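Local coordinates for transcriptional regulator, putative (Vibrio cholerae O1 biovar eltor str. N16961, PDB 3BJN), which probably binds DNA as an IclR-family transcription factor, thought to repress allantoin and glyoxylate utilization operons, and is represented here by its C-terminal domain, at residues Q9-L12 with D13-A17; P127-G131 with S132-G136; A142-H145 with R146-N150; N150-R153 with I154-V158. All coordinates share one frame; numbering follows the deposited sequence.

Contact 1: residues Q9-L12 with D13-A17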
ATOM      1  N   GLN A   9       3.412  -7.088  15.753  1.00 34.09           N
ATOM      2  CA  GLN A   9       2.742  -5.869  15.315  1.00 34.57           C
ATOM      3  C   GLN A   9       2.115  -5.178  16.520  1.00 34.82           C
ATOM      4  O   GLN A   9       1.002  -5.537  16.958  1.00 35.12           O
ATOM      5  CB  GLN A   9       1.685  -6.173  14.255  1.00 34.41           C
ATOM      6  CG  GLN A   9       1.192  -4.910  13.535  1.00 35.98           C
ATOM      7  CD  GLN A   9       2.310  -4.233  12.756  1.00 36.72           C
ATOM      8  OE1 GLN A   9       3.018  -4.889  11.997  1.00 37.32           O
ATOM      9  NE2 GLN A   9       2.484  -2.927  12.953  1.00 37.25           N
ATOM     10  N   HIS A  10       2.833  -4.185  17.051  1.00 34.95           N
ATOM     11  CA  HIS A  10       2.442  -3.505  18.297  1.00 34.66           C
ATOM     12  C   HIS A  10       1.005  -2.995  18.299  1.00 34.34           C
ATOM     13  O   HIS A  10       0.303  -3.119  19.308  1.00 35.07           O
ATOM     14  CB  HIS A  10       3.428  -2.363  18.645  1.00 34.96           C
ATOM     15  N   ASN A  11       0.554  -2.459  17.161  1.00 32.68           N
ATOM     16  CA  ASN A  11      -0.731  -1.787  17.130  1.00 30.66           C
ATOM     17  C   ASN A  11      -1.776  -2.476  16.258  1.00 28.65           C
ATOM     18  O   ASN A  11      -2.613  -1.798  15.655  1.00 26.27           O
ATOM     19  CB  ASN A  11      -0.548  -0.346  16.652  1.00 31.80           C
ATOM     20  CG  ASN A  11      -0.114  -0.267  15.192  1.00 33.46           C
ATOM     21  OD1 ASN A  11       0.446  -1.228  14.611  1.00 34.93           O
ATOM     22  ND2 ASN A  11      -0.387   0.873  14.577  1.00 35.41           N
ATOM     23  N   LEU A  12      -1.736  -3.805  16.205  1.00 26.09           N
ATOM     24  CA  LEU A  12      -2.706  -4.566  15.399  1.00 24.87           C
ATOM     25  C   LEU A  12      -4.172  -4.283  15.746  1.00 23.09           C
ATOM     26  O   LEU A  12      -5.010  -4.205  14.843  1.00 22.23           O
ATOM     27  CB  LEU A  12      -2.422  -6.066  15.492  1.00 24.87           C
ATOM     28  CG  LEU A  12      -3.100  -7.022  14.515  1.00 26.17           C
ATOM     29  CD1 LEU A  12      -2.755  -6.709  13.038  1.00 24.26           C
ATOM     30  CD2 LEU A  12      -2.683  -8.446  14.882  1.00 26.35           C
ATOM     31  N   ASP A  13      -4.510  -4.115  17.023  1.00 21.88           N
ATOM     32  CA  ASP A  13      -5.907  -3.771  17.351  1.00 21.58           C
ATOM     33  C   ASP A  13      -6.341  -2.479  16.648  1.00 20.05           C
ATOM     34  O   ASP A  13      -7.441  -2.404  16.071  1.00 20.02           O
ATOM     35  CB  ASP A  13      -6.117  -3.609  18.863  1.00 22.21           C
ATOM     36  CG  ASP A  13      -5.972  -4.924  19.632  1.00 26.28           C
ATOM     37  OD1 ASP A  13      -5.865  -6.001  19.009  1.00 31.05           O
ATOM     38  OD2 ASP A  13      -5.952  -4.874  20.883  1.00 30.25           O
ATOM     39  N   ALA A  14      -5.456  -1.482  16.675  1.00 18.91           N
ATOM     40  CA  ALA A  14      -5.754  -0.176  16.076  1.00 18.53           C
ATOM     41  C   ALA A  14      -5.845  -0.323  14.547  1.00 17.28           C
ATOM     42  O   ALA A  14      -6.750   0.241  13.888  1.00 17.31           O
ATOM     43  CB  ALA A  14      -4.677   0.843  16.459  1.00 19.49           C
ATOM     44  N   VAL A  15      -4.905  -1.079  13.999  1.00 16.44           N
ATOM     45  CA  VAL A  15      -4.922  -1.371  12.551  1.00 15.64           C
ATOM     46  C   VAL A  15      -6.229  -2.061  12.132  1.00 15.43           C
ATOM     47  O   VAL A  15      -6.859  -1.674  11.140  1.00 14.52           O
ATOM     48  CB  VAL A  15      -3.702  -2.252  12.143  1.00 15.62           C
ATOM     49  CG1 VAL A  15      -3.859  -2.760  10.712  1.00 16.52           C
ATOM     50  CG2 VAL A  15      -2.398  -1.486  12.310  1.00 16.80           C
ATOM     51  N   GLU A  16      -6.624  -3.096  12.879  1.00 14.95           N
ATOM     52  CA  GLU A  16      -7.880  -3.803  12.558  1.00 14.90           C
ATOM     53  C   GLU A  16      -9.093  -2.875  12.543  1.00 15.09           C
ATOM     54  O   GLU A  16      -9.933  -2.972  11.654  1.00 15.26           O
ATOM     55  CB  GLU A  16      -8.092  -5.000  13.497  1.00 16.01           C
ATOM     56  CG  GLU A  16      -7.096  -6.111  13.223  1.00 18.00           C
ATOM     57  CD  GLU A  16      -7.177  -7.269  14.186  1.00 22.63           C
ATOM     58  OE1 GLU A  16      -7.892  -7.180  15.207  1.00 25.23           O
ATOM     59  OE2 GLU A  16      -6.483  -8.280  13.935  1.00 24.17           O
ATOM     60  N   ALA A  17      -9.184  -1.983  13.520  1.00 14.83           N
ATOM     61  CA  ALA A  17     -10.287  -1.013  13.604  1.00 14.58           C
ATOM     62  C   ALA A  17     -10.300  -0.066  12.404  1.00 15.37           C
ATOM     63  O   ALA A  17     -11.351   0.187  11.824  1.00 15.39           O
ATOM     64  CB  ALA A  17     -10.194  -0.219  14.919  1.00 15.30           C
TER
HETATM   65  O   HOH W   1      -2.587  -4.165  19.404  1.00 36.49           O
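Asn-11 O and Leu-12 O accept the amides of Val-15 and Glu-16 as the chain turns into helix 12-26: Val-15 N lies 2.9 Å from Asn-11 O, and Glu-16 N 2.8 Å from Leu-12 O. Asn-11 occupies the N-cap position, but its side chain makes no capping bond. Its amide turns back to the loop, where Gln-9 NE2 gives an almost straight bond to Asn-11 OD1 at 3.1 Å, lying in the amide plane of Gln-9. That bond orients the Gln-9 amide and ties it to Asn-11 within the type I beta turn from Gln-9 to Leu-12. A water completes the polar part, donating to His-10 O and accepting from Asp-13 N, one of the amides at the start of the helix.

The side chains meet more lightly. With CG of Asn-11 set between its backbone N and carbonyl carbon (chi1 67°), Val-15 CG2 lies over one face of the Asn-11 amide, 3.7 Å from its OD1. One turn on, the extended Glu-16 chain passes Leu-12 obliquely, its OE2 3.7 Å from Leu-12 CG, and Glu-16 CG packs against the Leu-12 carbonyl O.

Below the surface, Val-15 touches Tyr-32 of strand 29-36, Ser-44 of strand 39-45 and Leu-165, the last residue of this chain, while Gln-9 rests on Tyr-32, Val-34 and Val-43. The whole is a helix N-terminus entered through a beta turn, here opening the first helix of the IclR C-terminal domain, a member of the GAF clan.

Contact 2: residues P127-G131 with S132-G136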
ATOM      1  N   PRO A 127       1.057   6.115   3.189  1.00 16.17           N
ATOM      2  CA  PRO A 127       2.055   5.618   4.150  1.00 17.00           C
ATOM      3  C   PRO A 127       1.573   5.763   5.590  1.00 17.62           C
ATOM      4  O   PRO A 127       0.843   6.715   5.920  1.00 18.27           O
ATOM      5  CB  PRO A 127       3.246   6.558   3.935  1.00 17.23           C
ATOM      6  CG  PRO A 127       2.597   7.883   3.509  1.00 16.97           C
ATOM      7  CD  PRO A 127       1.403   7.480   2.693  1.00 16.65           C
ATOM      8  N   VAL A 128       2.004   4.828   6.431  1.00 18.77           N
ATOM      9  CA  VAL A 128       1.798   4.945   7.877  1.00 19.20           C
ATOM     10  C   VAL A 128       3.160   5.269   8.438  1.00 20.15           C
ATOM     11  O   VAL A 128       4.117   4.525   8.230  1.00 19.77           O
ATOM     12  CB  VAL A 128       1.253   3.643   8.475  1.00 19.42           C
ATOM     13  CG1 VAL A 128       1.202   3.711   9.987  1.00 19.52           C
ATOM     14  CG2 VAL A 128      -0.139   3.343   7.909  1.00 19.05           C
HETATM   15  N   MSE A 129       3.223   6.408   9.122  1.00 21.23           N
HETATM   16  CA  MSE A 129       4.456   6.984   9.621  1.00 22.65           C
HETATM   17  C   MSE A 129       4.430   7.029  11.139  1.00 23.20           C
HETATM   18  O   MSE A 129       3.385   7.322  11.729  1.00 22.78           O
HETATM   19  CB  MSE A 129       4.618   8.434   9.112  1.00 23.50           C
HETATM   20  CG  MSE A 129       4.430   8.651   7.618  1.00 25.62           C
HETATM   21 SE   MSE A 129       5.962   7.914   6.667  1.00 34.75          SE
HETATM   22  CE  MSE A 129       7.430   9.052   7.325  1.00 29.44           C
ATOM     23  N   LYS A 130       5.581   6.764  11.754  1.00 23.93           N
ATOM     24  CA  LYS A 130       5.793   7.059  13.173  1.00 25.30           C
ATOM     25  C   LYS A 130       6.913   8.070  13.181  1.00 25.12           C
ATOM     26  O   LYS A 130       8.076   7.724  12.962  1.00 24.26           O
ATOM     27  CB  LYS A 130       6.162   5.806  13.972  1.00 24.97           C
ATOM     28  CG  LYS A 130       6.349   6.064  15.492  1.00 27.68           C
ATOM     29  CD  LYS A 130       6.816   4.797  16.189  1.00 27.59           C
ATOM     30  CE  LYS A 130       7.447   5.076  17.551  1.00 32.00           C
ATOM     31  NZ  LYS A 130       8.310   3.919  17.958  1.00 32.90           N
ATOM     32  N   GLY A 131       6.535   9.330  13.377  1.00 26.02           N
ATOM     33  CA  GLY A 131       7.444  10.448  13.200  1.00 27.19           C
ATOM     34  C   GLY A 131       7.907  10.506  11.756  1.00 27.19           C
ATOM     35  O   GLY A 131       7.091  10.497  10.834  1.00 27.98           O
ATOM     36  N   SER A 132       9.224  10.558  11.569  1.00 27.29           N
ATOM     37  CA  SER A 132       9.796  10.565  10.224  1.00 27.66           C
ATOM     38  C   SER A 132      10.074   9.155   9.673  1.00 27.20           C
ATOM     39  O   SER A 132      10.605   9.013   8.566  1.00 27.70           O
ATOM     40  CB  SER A 132      11.066  11.427  10.175  1.00 27.65           C
ATOM     41  OG  SER A 132      12.093  10.856  10.967  1.00 29.05           O
ATOM     42  N   LYS A 133       9.715   8.117  10.434  1.00 26.28           N
ATOM     43  CA  LYS A 133       9.977   6.743   9.996  1.00 24.48           C
ATOM     44  C   LYS A 133       8.769   6.111   9.345  1.00 22.84           C
ATOM     45  O   LYS A 133       7.674   6.100   9.910  1.00 21.83           O
ATOM     46  CB  LYS A 133      10.422   5.854  11.152  1.00 24.44           C
ATOM     47  CG  LYS A 133      10.643   4.416  10.744  1.00 27.16           C
ATOM     48  CD  LYS A 133      11.241   3.569  11.863  1.00 32.16           C
ATOM     49  CE  LYS A 133      10.937   2.089  11.611  1.00 36.30           C
ATOM     50  NZ  LYS A 133      11.536   1.215  12.655  1.00 36.49           N
ATOM     51  N   LEU A 134       8.986   5.556   8.160  1.00 21.12           N
ATOM     52  CA  LEU A 134       7.951   4.782   7.500  1.00 20.61           C
ATOM     53  C   LEU A 134       7.831   3.431   8.189  1.00 20.54           C
ATOM     54  O   LEU A 134       8.821   2.679   8.296  1.00 21.32           O
ATOM     55  CB  LEU A 134       8.308   4.548   6.027  1.00 20.59           C
ATOM     56  CG  LEU A 134       7.290   3.563   5.418  1.00 20.48           C
ATOM     57  CD1 LEU A 134       6.041   4.288   4.909  1.00 18.47           C
ATOM     58  CD2 LEU A 134       7.921   2.680   4.385  1.00 17.71           C
ATOM     59  N   ILE A 135       6.623   3.104   8.637  1.00 19.76           N
ATOM     60  CA  ILE A 135       6.406   1.812   9.269  1.00 20.73           C
ATOM     61  C   ILE A 135       5.535   0.849   8.452  1.00 19.14           C
ATOM     62  O   ILE A 135       5.663  -0.363   8.581  1.00 19.79           O
ATOM     63  CB  ILE A 135       5.941   1.921  10.748  1.00 21.12           C
ATOM     64  CG1 ILE A 135       4.595   2.603  10.855  1.00 23.14           C
ATOM     65  CG2 ILE A 135       7.082   2.569  11.650  1.00 22.79           C
ATOM     66  CD1 ILE A 135       4.035   2.754  12.282  1.00 23.76           C
ATOM     67  N   GLY A 136       4.685   1.389   7.590  1.00 17.43           N
ATOM     68  CA  GLY A 136       3.826   0.543   6.775  1.00 16.85           C
ATOM     69  C   GLY A 136       3.000   1.348   5.798  1.00 16.47           C
ATOM     70  O   GLY A 136       3.318   2.505   5.480  1.00 16.79           O
TER
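Val-128 O is gripped by two successive amides: Ile-135 N at 2.9 Å, nearly in line with the carbonyl, and Gly-136 N in a longer bond of 3.3 Å. Two residues facing one make this a classic beta bulge. Beside it Val-128 N bonds to Gly-136 O at 2.8 Å, an almost straight N-H that meets the acceptor from well above its carbonyl plane. Toward the type II' turn of Lys-130 to Lys-133, with Gly-131 at positive phi, the backbones of the two lysines exchange a pair of bonds.

The bulge brings Ile-135 against Val-128, CG1 to CG1 at 3.7 Å; chi1 of 63° places Ile-135 CG1 close over Val-128 O as well. On the face of Met-129 and Leu-134, Met-129, a selenomethionine, bends at chi2 and chi3 (-72° and -64°), carrying SE over Leu-134 CA at 3.8 Å and CE toward Ser-132 O. Leu-134 CD1 also meets Pro-127 CB at 3.7 Å.

The hairpin joins strands 121-130 and 133-143 of the antiparallel sheet. Pro-127 and Leu-134 pack against helix 67-76, on Val-72, Met-73 and Tyr-76, while Val-128 touches Tyr-32 and Leu-134 touches Pro-35 of strand 29-36.

Contact 3: residues A142-H145 with R146-N150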
ATOM      1  N   ALA A 142      -8.895  -2.957  -5.474  1.00 18.74           N
ATOM      2  CA  ALA A 142     -10.258  -2.919  -5.948  1.00 18.29           C
ATOM      3  C   ALA A 142     -10.286  -3.003  -7.485  1.00 17.62           C
ATOM      4  O   ALA A 142      -9.341  -2.557  -8.145  1.00 17.54           O
ATOM      5  CB  ALA A 142     -10.920  -1.621  -5.480  1.00 19.50           C
ATOM      6  N   PRO A 143     -11.364  -3.586  -8.051  1.00 17.74           N
ATOM      7  CA  PRO A 143     -11.458  -3.710  -9.506  1.00 17.16           C
ATOM      8  C   PRO A 143     -11.420  -2.317 -10.147  1.00 17.69           C
ATOM      9  O   PRO A 143     -12.079  -1.392  -9.655  1.00 17.89           O
ATOM     10  CB  PRO A 143     -12.843  -4.361  -9.732  1.00 17.63           C
ATOM     11  CG  PRO A 143     -13.581  -4.177  -8.446  1.00 20.26           C
ATOM     12  CD  PRO A 143     -12.552  -4.094  -7.348  1.00 18.47           C
ATOM     13  N   ALA A 144     -10.682  -2.171 -11.245  1.00 18.73           N
ATOM     14  CA  ALA A 144     -10.673  -0.907 -11.952  1.00 19.62           C
ATOM     15  C   ALA A 144     -12.111  -0.442 -12.261  1.00 19.85           C
ATOM     16  O   ALA A 144     -12.381   0.761 -12.273  1.00 21.32           O
ATOM     17  CB  ALA A 144      -9.843  -1.024 -13.221  1.00 19.80           C
ATOM     18  N   HIS A 145     -13.027  -1.391 -12.481  1.00 19.53           N
ATOM     19  CA  HIS A 145     -14.433  -1.071 -12.836  1.00 20.79           C
ATOM     20  C   HIS A 145     -15.050  -0.164 -11.753  1.00 21.02           C
ATOM     21  O   HIS A 145     -15.794   0.799 -12.066  1.00 23.00           O
ATOM     22  CB  HIS A 145     -15.267  -2.351 -12.981  1.00 20.38           C
ATOM     23  CG  HIS A 145     -16.690  -2.076 -13.323  1.00 22.12           C
ATOM     24  ND1 HIS A 145     -17.082  -1.672 -14.582  1.00 25.06           N
ATOM     25  CD2 HIS A 145     -17.811  -2.111 -12.567  1.00 23.96           C
ATOM     26  CE1 HIS A 145     -18.392  -1.484 -14.586  1.00 22.15           C
ATOM     27  NE2 HIS A 145     -18.852  -1.728 -13.370  1.00 24.11           N
ATOM     28  N   ARG A 146     -14.737  -0.465 -10.492  1.00 20.11           N
ATOM     29  CA  ARG A 146     -15.266   0.323  -9.372  1.00 20.11           C
ATOM     30  C   ARG A 146     -14.409   1.517  -9.001  1.00 20.90           C
ATOM     31  O   ARG A 146     -14.939   2.545  -8.556  1.00 21.78           O
ATOM     32  CB  ARG A 146     -15.522  -0.559  -8.144  1.00 19.38           C
ATOM     33  CG  ARG A 146     -16.600  -1.580  -8.417  1.00 19.76           C
ATOM     34  CD  ARG A 146     -17.230  -2.122  -7.159  1.00 20.87           C
ATOM     35  NE  ARG A 146     -16.285  -2.805  -6.289  1.00 21.71           N
ATOM     36  CZ  ARG A 146     -16.085  -4.122  -6.287  1.00 20.92           C
ATOM     37  NH1 ARG A 146     -15.212  -4.642  -5.432  1.00 21.24           N
ATOM     38  NH2 ARG A 146     -16.732  -4.905  -7.147  1.00 19.25           N
ATOM     39  N   VAL A 147     -13.093   1.398  -9.154  1.00 20.11           N
ATOM     40  CA  VAL A 147     -12.202   2.513  -8.824  1.00 21.64           C
ATOM     41  C   VAL A 147     -12.466   3.694  -9.744  1.00 22.43           C
ATOM     42  O   VAL A 147     -12.422   4.843  -9.296  1.00 22.17           O
ATOM     43  CB  VAL A 147     -10.714   2.104  -8.861  1.00 21.39           C
ATOM     44  CG1 VAL A 147      -9.811   3.324  -8.640  1.00 23.50           C
ATOM     45  CG2 VAL A 147     -10.444   1.038  -7.779  1.00 20.22           C
ATOM     46  N   GLU A 148     -12.775   3.411 -11.011  1.00 22.97           N
ATOM     47  CA  GLU A 148     -13.094   4.458 -11.982  1.00 25.08           C
ATOM     48  C   GLU A 148     -14.276   5.335 -11.576  1.00 25.33           C
ATOM     49  O   GLU A 148     -14.362   6.493 -11.983  1.00 26.98           O
ATOM     50  CB  GLU A 148     -13.329   3.845 -13.363  1.00 26.01           C
ATOM     51  CG  GLU A 148     -12.034   3.404 -13.980  1.00 30.29           C
ATOM     52  CD  GLU A 148     -12.209   2.614 -15.264  1.00 35.52           C
ATOM     53  OE1 GLU A 148     -13.350   2.529 -15.796  1.00 38.08           O
ATOM     54  OE2 GLU A 148     -11.184   2.076 -15.741  1.00 37.03           O
ATOM     55  N   SER A 149     -15.170   4.801 -10.755  1.00 22.42           N
ATOM     56  CA  SER A 149     -16.350   5.544 -10.333  1.00 22.62           C
ATOM     57  C   SER A 149     -16.167   6.134  -8.930  1.00 21.16           C
ATOM     58  O   SER A 149     -17.043   6.901  -8.453  1.00 20.85           O
ATOM     59  CB  SER A 149     -17.560   4.593 -10.295  1.00 23.41           C
ATOM     60  OG  SER A 149     -17.925   4.195 -11.616  1.00 26.85           O
ATOM     61  N   ASN A 150     -15.078   5.762  -8.262  1.00 19.20           N
ATOM     62  CA  ASN A 150     -14.939   6.077  -6.816  1.00 18.29           C
ATOM     63  C   ASN A 150     -13.540   6.519  -6.426  1.00 18.41           C
ATOM     64  O   ASN A 150     -13.132   6.391  -5.255  1.00 17.42           O
ATOM     65  CB  ASN A 150     -15.342   4.872  -5.957  1.00 18.76           C
ATOM     66  CG  ASN A 150     -16.803   4.552  -6.071  1.00 18.22           C
ATOM     67  OD1 ASN A 150     -17.629   5.209  -5.450  1.00 19.75           O
ATOM     68  ND2 ASN A 150     -17.141   3.556  -6.903  1.00 20.05           N
TER
HETATM   69  O   HOH W   2     -18.444   1.564 -11.503  1.00 27.65           O
HETATM   70  O   HOH W   3     -16.135   1.976 -14.525  1.00 33.55           O
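At the N-terminus of the last helix, 144-163, strand 133-143 passes directly into the helix with Pro-143 at the N-cap position. Pro-143 O accepts from two amides of the first turn: Val-147 N at 3.0 Å, in the carbonyl plane, and Arg-146 N at 2.9 Å, from above it with a bent N-H angle of 133°. Glu-148 N bonds to Ala-144 O.

Arg-146 folds back over the proline. A bend at chi3 (-61°) brings its guanidinium face over the CG-CD edge of the upright ring, Pro-143 CG above its centre, 3.3 Å from Arg-146 CZ. NH1 makes a salt bridge to Glu-28, which also touches Pro-143. On the inner side, Val-147 CG2 presses on Ala-142 CB at 3.5 Å, and Val-147 continues to Ser-122 and Ile-124 of strand 121-130.

Outward, His-145 O accepts hydrogen bonds from two waters; one also bonds to Ser-149 OG and the other donates to Glu-148 OE1. The Arg-146 carbonyl O likewise has two donors, Ser-149 N and Asn-150 ND2, the latter at 2.9 Å. With Pro-143 CG against one face and a carboxylate at NH1, the guanidinium is held by apolar contact and charge together, its positive charge probably stabilised by Glu-28.

Contact 4: residues N150-R153 with I154-V158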
ATOM      1  N   ASN A 150     -15.078   5.762  -8.262  1.00 19.20           N
ATOM      2  CA  ASN A 150     -14.939   6.077  -6.816  1.00 18.29           C
ATOM      3  C   ASN A 150     -13.540   6.519  -6.426  1.00 18.41           C
ATOM      4  O   ASN A 150     -13.132   6.391  -5.255  1.00 17.42           O
ATOM      5  CB  ASN A 150     -15.342   4.872  -5.957  1.00 18.76           C
ATOM      6  CG  ASN A 150     -16.803   4.552  -6.071  1.00 18.22           C
ATOM      7  OD1 ASN A 150     -17.629   5.209  -5.450  1.00 19.75           O
ATOM      8  ND2 ASN A 150     -17.141   3.556  -6.903  1.00 20.05           N
ATOM      9  N   LYS A 151     -12.786   7.036  -7.396  1.00 18.89           N
ATOM     10  CA  LYS A 151     -11.361   7.268  -7.136  1.00 19.60           C
ATOM     11  C   LYS A 151     -11.084   8.270  -5.999  1.00 19.12           C
ATOM     12  O   LYS A 151     -10.315   7.958  -5.055  1.00 18.61           O
ATOM     13  CB  LYS A 151     -10.675   7.688  -8.439  1.00 20.75           C
ATOM     14  CG  LYS A 151      -9.178   7.666  -8.318  1.00 22.62           C
ATOM     15  CD  LYS A 151      -8.530   8.038  -9.642  1.00 25.88           C
ATOM     16  CE  LYS A 151      -7.035   8.127  -9.478  1.00 30.82           C
ATOM     17  NZ  LYS A 151      -6.432   8.728 -10.710  1.00 34.02           N
ATOM     18  N   GLN A 152     -11.717   9.450  -6.053  1.00 19.35           N
ATOM     19  CA  GLN A 152     -11.472  10.472  -5.033  1.00 19.17           C
ATOM     20  C   GLN A 152     -11.957   9.981  -3.664  1.00 17.59           C
ATOM     21  O   GLN A 152     -11.297  10.223  -2.645  1.00 17.57           O
ATOM     22  CB  GLN A 152     -12.154  11.794  -5.421  1.00 20.32           C
ATOM     23  CG  GLN A 152     -12.124  12.879  -4.322  1.00 24.38           C
ATOM     24  CD  GLN A 152     -10.786  13.603  -4.180  1.00 31.76           C
ATOM     25  OE1 GLN A 152      -9.718  13.059  -4.480  1.00 33.86           O
ATOM     26  NE2 GLN A 152     -10.849  14.843  -3.690  1.00 33.72           N
ATOM     27  N   ARG A 153     -13.091   9.285  -3.650  1.00 16.66           N
ATOM     28  CA  ARG A 153     -13.612   8.711  -2.407  1.00 15.80           C
ATOM     29  C   ARG A 153     -12.611   7.745  -1.779  1.00 17.31           C
ATOM     30  O   ARG A 153     -12.325   7.826  -0.592  1.00 16.96           O
ATOM     31  CB  ARG A 153     -14.914   7.961  -2.721  1.00 16.58           C
ATOM     32  CG  ARG A 153     -15.481   7.093  -1.603  1.00 17.13           C
ATOM     33  CD  ARG A 153     -16.624   6.289  -2.182  1.00 17.11           C
ATOM     34  NE  ARG A 153     -17.411   5.545  -1.185  1.00 17.22           N
ATOM     35  CZ  ARG A 153     -18.414   4.735  -1.502  1.00 20.55           C
ATOM     36  NH1 ARG A 153     -19.103   4.139  -0.528  1.00 19.46           N
ATOM     37  NH2 ARG A 153     -18.749   4.532  -2.774  1.00 19.48           N
ATOM     38  N   ILE A 154     -12.080   6.830  -2.570  1.00 16.52           N
ATOM     39  CA  ILE A 154     -11.097   5.873  -2.041  1.00 17.05           C
ATOM     40  C   ILE A 154      -9.828   6.563  -1.576  1.00 16.96           C
ATOM     41  O   ILE A 154      -9.336   6.285  -0.487  1.00 17.35           O
ATOM     42  CB  ILE A 154     -10.826   4.768  -3.065  1.00 16.43           C
ATOM     43  CG1 ILE A 154     -12.138   3.969  -3.264  1.00 17.40           C
ATOM     44  CG2 ILE A 154      -9.659   3.869  -2.581  1.00 18.61           C
ATOM     45  CD1 ILE A 154     -12.101   3.039  -4.509  1.00 18.35           C
ATOM     46  N   ILE A 155      -9.296   7.471  -2.402  1.00 16.42           N
ATOM     47  CA  ILE A 155      -8.095   8.248  -1.984  1.00 17.08           C
ATOM     48  C   ILE A 155      -8.314   8.928  -0.614  1.00 16.59           C
ATOM     49  O   ILE A 155      -7.520   8.774   0.300  1.00 16.20           O
ATOM     50  CB  ILE A 155      -7.755   9.281  -3.074  1.00 17.62           C
ATOM     51  CG1 ILE A 155      -7.251   8.563  -4.333  1.00 18.52           C
ATOM     52  CG2 ILE A 155      -6.744  10.358  -2.540  1.00 18.01           C
ATOM     53  CD1 ILE A 155      -7.192   9.481  -5.559  1.00 21.13           C
ATOM     54  N   LEU A 156      -9.420   9.661  -0.468  1.00 16.30           N
ATOM     55  CA  LEU A 156      -9.646  10.383   0.792  1.00 16.48           C
ATOM     56  C   LEU A 156      -9.752   9.407   1.975  1.00 16.23           C
ATOM     57  O   LEU A 156      -9.155   9.639   3.032  1.00 15.36           O
ATOM     58  CB  LEU A 156     -10.857  11.316   0.695  1.00 15.73           C
ATOM     59  CG  LEU A 156     -10.591  12.518  -0.224  1.00 16.73           C
ATOM     60  CD1 LEU A 156     -11.908  13.250  -0.389  1.00 18.59           C
ATOM     61  CD2 LEU A 156      -9.485  13.478   0.294  1.00 19.09           C
ATOM     62  N   HIS A 157     -10.479   8.297   1.809  1.00 16.82           N
ATOM     63  CA  HIS A 157     -10.636   7.368   2.915  1.00 16.59           C
ATOM     64  C   HIS A 157      -9.331   6.624   3.257  1.00 16.53           C
ATOM     65  O   HIS A 157      -9.049   6.343   4.431  1.00 16.46           O
ATOM     66  CB  HIS A 157     -11.761   6.358   2.620  1.00 16.57           C
ATOM     67  CG  HIS A 157     -13.145   6.920   2.782  1.00 15.62           C
ATOM     68  ND1 HIS A 157     -13.538   7.652   3.890  1.00 16.53           N
ATOM     69  CD2 HIS A 157     -14.237   6.817   1.985  1.00 17.21           C
ATOM     70  CE1 HIS A 157     -14.821   7.990   3.749  1.00 16.38           C
ATOM     71  NE2 HIS A 157     -15.272   7.458   2.626  1.00 14.88           N
ATOM     72  N   VAL A 158      -8.517   6.359   2.244  1.00 16.11           N
ATOM     73  CA  VAL A 158      -7.213   5.706   2.465  1.00 17.37           C
ATOM     74  C   VAL A 158      -6.266   6.653   3.209  1.00 17.33           C
ATOM     75  O   VAL A 158      -5.620   6.268   4.183  1.00 17.78           O
ATOM     76  CB  VAL A 158      -6.637   5.220   1.107  1.00 16.35           C
ATOM     77  CG1 VAL A 158      -5.120   4.912   1.189  1.00 17.78           C
ATOM     78  CG2 VAL A 158      -7.407   3.991   0.638  1.00 16.89           C
TER
HETATM   79  O   HOH W   4     -17.617   7.338   1.160  1.00 15.30           O
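Ile-154 and Ile-155 pack their side chains against the backbone of the preceding turn in helix 144-163, an amphipathic helix lying on the antiparallel sheet. In each, CG1 sits beside the backbone N and faces the carbonyl O four residues back: Ile-154 CG1 is 3.3 Å from Asn-150 O, and Ile-155 CG1 3.2 Å from Lys-151 O. The matching amide bonds are nearly straight, Ile-155 N to Lys-151 O at 2.9 Å with an angle of 175°. Beyond the helix both isoleucines touch Ile-124, and Ile-154 meets Val-140, so this side is buried.

The outer side is looser. Gln-152 curls at chi2 (78°) to bring its amide alongside Leu-156, NE2 to CD1 at 3.8 Å, and the extended Lys-151 brushes Ile-155 CD1 with its CG.

A third, polar flank faces helix 12-26. Arg-153 NH2 gives Asn-150 OD1 a bond of 3.0 Å in the guanidinium plane but above that of the amide carbonyl; NH1 goes to Gln-25 O, while Arg-146 O holds Asn-150 ND2. His-157, packed on helix 12-26 and bonded through ND1 to Gln-160, has its ring CD2 3.8 Å from Arg-153 CG. A water in the ring plane of His-157 lies 2.8 Å from NE2 and weakly accepts from Arg-153 NE.

Contacts 3 and 4 follow one another on helix 144-163, share Asn-150 and touch where Val-147 CG2 meets Ile-154 CD1; both have a buried apolar side on strand 121-130 and a polar side with waters. Contact 2 reaches the same sheet at the far end of strand 133-143, its centre about 27 Å from that of contact 3 and across the centre of the chain. Contacts 2, 3 and 4 are partly buried; contact 1 alone is at the surface, at the start of helix 12-26, a helix that His-157 of contact 4 also touches. Contacts 1 and 3 are both helix starts, one after a turn, the other after a strand, whereas contact 2 rests on strand pairing.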